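Long-range contact in defensin (Pachyrhizus erosus, PDB 3PSM), which probably defends the plant against fungi as a small, disulfide-rich antimicrobial protein that forms a dimer: residues 18-23 / 39-44. Residues are numbered along the deposited sequence; the frame is centred on the assembly and turned at random.
Sequences GSCDDH and FRCWCT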
ATOM      1  N   GLY A  18       3.768  -4.238  -0.203  1.00  8.53           N
ATOM      2  CA  GLY A  18       2.990  -3.333   0.621  1.00  8.85           C
ATOM      3  C   GLY A  18       3.821  -2.359   1.380  1.00  8.36           C
ATOM      4  O   GLY A  18       3.501  -1.175   1.500  1.00  8.53           O
ATOM      5  N   SER A  19       4.983  -2.791   1.935  1.00  8.54           N
ATOM      6  CA  SER A  19       5.834  -1.870   2.666  1.00  8.39           C
ATOM      7  C   SER A  19       6.328  -0.730   1.735  1.00  7.85           C
ATOM      8  O   SER A  19       6.401   0.438   2.154  1.00  8.38           O
ATOM      9  CB  SER A  19       7.024  -2.557   3.290  1.00  9.39           C
ATOM     10  OG  SER A  19       7.959  -3.072   2.351  1.00  9.68           O
ATOM     11  N   CYS A  20       6.667  -1.072   0.506  1.00  7.69           N
ATOM     12  CA  CYS A  20       7.161  -0.074  -0.429  1.00  7.73           C
ATOM     13  C   CYS A  20       6.079   0.822  -0.942  1.00  7.85           C
ATOM     14  O   CYS A  20       6.252   2.048  -1.053  1.00  8.04           O
ATOM     15  CB  CYS A  20       7.878  -0.791  -1.578  1.00  8.12           C
ATOM     16  SG  CYS A  20       8.556   0.294  -2.836  1.00  8.20           S
ATOM     17  N   ASP A  21       4.920   0.250  -1.263  1.00  7.78           N
ATOM     18  CA  ASP A  21       3.780   1.063  -1.710  1.00  7.83           C
ATOM     19  C   ASP A  21       3.368   2.054  -0.641  1.00  7.73           C
ATOM     20  O   ASP A  21       3.076   3.218  -0.927  1.00  8.37           O
ATOM     21  CB  ASP A  21       2.639   0.134  -2.100  1.00  8.37           C
ATOM     22  CG  ASP A  21       1.592   0.741  -2.995  1.00  8.38           C
ATOM     23  OD1 ASP A  21       1.939   1.575  -3.850  1.00  9.39           O
ATOM     24  OD2 ASP A  21       0.407   0.358  -2.834  1.00 10.17           O
ATOM     25  N   ASP A  22       3.360   1.618   0.622  1.00  7.95           N
ATOM     26  CA  ASP A  22       3.084   2.494   1.749  1.00  8.54           C
ATOM     27  C   ASP A  22       4.070   3.652   1.771  1.00  8.20           C
ATOM     28  O   ASP A  22       3.712   4.826   1.799  1.00  8.99           O
ATOM     29  CB  ASP A  22       3.141   1.663   3.039  1.00  9.69           C
ATOM     30  CG  ASP A  22       3.094   2.410   4.340  1.00 10.74           C
ATOM     31  OD1 ASP A  22       2.622   3.562   4.352  1.00 11.35           O
ATOM     32  OD2 ASP A  22       3.585   1.858   5.359  1.00 16.22           O
ATOM     33  N   HIS A  23       5.383   3.316   1.751  1.00  8.47           N
ATOM     34  CA  HIS A  23       6.395   4.354   1.742  1.00  8.71           C
ATOM     35  C   HIS A  23       6.176   5.343   0.605  1.00  8.68           C
ATOM     36  O   HIS A  23       6.197   6.576   0.777  1.00  9.67           O
ATOM     37  CB  HIS A  23       7.797   3.701   1.649  1.00  9.20           C
ATOM     38  CG  HIS A  23       8.870   4.761   1.482  1.00 10.41           C
ATOM     39  ND1 HIS A  23       9.499   5.315   2.588  1.00 11.99           N
ATOM     40  CD2 HIS A  23       9.345   5.336   0.345  1.00 11.54           C
ATOM     41  CE1 HIS A  23      10.320   6.232   2.101  1.00 12.72           C
ATOM     42  NE2 HIS A  23      10.236   6.278   0.787  1.00 13.10           N
ATOM     43  N   PHE A  39      15.624  -6.350  -4.556  1.00 11.86           N
ATOM     44  CA  PHE A  39      15.260  -6.189  -3.145  1.00 11.22           C
ATOM     45  C   PHE A  39      15.387  -4.760  -2.689  1.00 10.63           C
ATOM     46  O   PHE A  39      15.693  -4.487  -1.512  1.00 11.02           O
ATOM     47  CB  PHE A  39      16.026  -7.130  -2.230  1.00 13.50           C
ATOM     48  CG  PHE A  39      15.679  -8.590  -2.452  1.00 13.84           C
ATOM     49  CD1 PHE A  39      16.339  -9.310  -3.446  1.00 17.14           C
ATOM     50  CD2 PHE A  39      14.723  -9.181  -1.662  1.00 15.86           C
ATOM     51  CE1 PHE A  39      16.009 -10.668  -3.582  1.00 20.49           C
ATOM     52  CE2 PHE A  39      14.426 -10.531  -1.805  1.00 19.58           C
ATOM     53  CZ  PHE A  39      15.070 -11.255  -2.768  1.00 22.00           C
ATOM     54  N   ARG A  40      15.029  -3.817  -3.543  1.00  9.75           N
ATOM     55  CA  ARG A  40      14.906  -2.409  -3.177  1.00  9.91           C
ATOM     56  C   ARG A  40      13.510  -1.913  -3.571  1.00  9.43           C
ATOM     57  O   ARG A  40      12.810  -2.502  -4.392  1.00  9.62           O
ATOM     58  CB  ARG A  40      15.958  -1.562  -3.888  1.00 11.81           C
ATOM     59  CG  ARG A  40      17.365  -1.917  -3.385  1.00 13.62           C
ATOM     60  CD  ARG A  40      18.416  -0.967  -3.934  1.00 14.53           C
ATOM     61  NE  ARG A  40      18.500  -1.180  -5.365  1.00 14.49           N
ATOM     62  CZ  ARG A  40      19.447  -0.712  -6.153  1.00 14.94           C
ATOM     63  NH1 ARG A  40      20.402   0.024  -5.627  1.00 17.21           N
ATOM     64  NH2 ARG A  40      19.380  -0.990  -7.469  1.00 17.48           N
ATOM     65  N   CYS A  41      13.120  -0.826  -2.904  1.00  8.63           N
ATOM     66  CA  CYS A  41      11.832  -0.187  -3.100  1.00  8.35           C
ATOM     67  C   CYS A  41      11.933   0.886  -4.166  1.00  8.66           C
ATOM     68  O   CYS A  41      12.776   1.789  -4.081  1.00  9.45           O
ATOM     69  CB  CYS A  41      11.399   0.447  -1.770  1.00  8.64           C
ATOM     70  SG  CYS A  41       9.901   1.462  -1.843  1.00  8.36           S
ATOM     71  N   TRP A  42      11.097   0.768  -5.189  1.00  8.55           N
ATOM     72  CA  TRP A  42      11.025   1.678  -6.313  1.00  9.04           C
ATOM     73  C   TRP A  42       9.648   2.334  -6.329  1.00  8.92           C
ATOM     74  O   TRP A  42       8.624   1.680  -6.262  1.00  9.60           O
ATOM     75  CB  TRP A  42      11.212   0.910  -7.636  1.00 10.14           C
ATOM     76  CG  TRP A  42      12.614   0.359  -7.810  1.00 10.19           C
ATOM     77  CD1 TRP A  42      13.169  -0.708  -7.152  1.00 11.09           C
ATOM     78  CD2 TRP A  42      13.602   0.845  -8.725  1.00 11.07           C
ATOM     79  NE1 TRP A  42      14.461  -0.865  -7.620  1.00 12.29           N
ATOM     80  CE2 TRP A  42      14.757   0.048  -8.562  1.00 12.29           C
ATOM     81  CE3 TRP A  42      13.647   1.896  -9.650  1.00 11.82           C
ATOM     82  CZ2 TRP A  42      15.913   0.270  -9.278  1.00 14.20           C
ATOM     83  CZ3 TRP A  42      14.826   2.078 -10.379  1.00 13.63           C
ATOM     84  CH2 TRP A  42      15.918   1.256 -10.185  1.00 14.58           C
ATOM     85  N   CYS A  43       9.663   3.676  -6.425  1.00  9.09           N
ATOM     86  CA  CYS A  43       8.470   4.438  -6.501  1.00  9.21           C
ATOM     87  C   CYS A  43       8.211   4.878  -7.947  1.00 10.63           C
ATOM     88  O   CYS A  43       9.139   5.237  -8.693  1.00 12.04           O
ATOM     89  CB  CYS A  43       8.527   5.726  -5.656  1.00 10.19           C
ATOM     90  SG  CYS A  43       8.890   5.520  -3.905  1.00  9.89           S
ATOM     91  N   THR A  44       6.959   4.923  -8.312  1.00 10.57           N
ATOM     92  CA  THR A  44       6.480   5.505  -9.574  1.00 12.62           C
ATOM     93  C   THR A  44       5.886   6.872  -9.310  1.00 12.64           C
ATOM     94  O   THR A  44       5.124   7.048  -8.373  1.00 12.11           O
ATOM     95  CB  THR A  44       5.442   4.581 -10.226  1.00 14.07           C
ATOM     96  OG1 THR A  44       6.086   3.328 -10.516  1.00 16.07           O
ATOM     97  CG2 THR A  44       4.924   5.123 -11.536  1.00 17.13           C
TER
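C20 on the helix and C41 on the strand are joined by a disulfide, their SG atoms 2.0 Å apart. In both residues CB points at the opposite segment, and chi1 (180° and 173°) sets SG anti to the backbone N, beside the carbonyl carbon, where the two sulfurs meet. The S-S torsion of 83° is close to the relaxed right angle, and cysteine suits the place because so short a side chain can span backbones whose CA atoms are 5.4 Å apart. No hydrogen bond crosses between the segments; the disulfide is their direct link, with C20 SG also 3.5 Å from W42 N. Three residues on, H23 brings its imidazole beside the sulfurs. CD2 lies 4.3 Å from C43 SG, which sits at the ring edge, whereas C41 SG approaches obliquely. The polar NE2 turns to E28 for a hydrogen bond, while the neighbouring CD2 is the ring atom nearest the sulfurs. C43 pairs with C24, so two disulfides, C20-C41 and C24-C43, tie successive helical turns to alternate strand residues: the cysteine-stabilised αβ motif of plant defensins. Helix 17-27 thus packs against the antiparallel sheet, clamped to its central strand 41-46, which strands 2-6 and 32-35 flank.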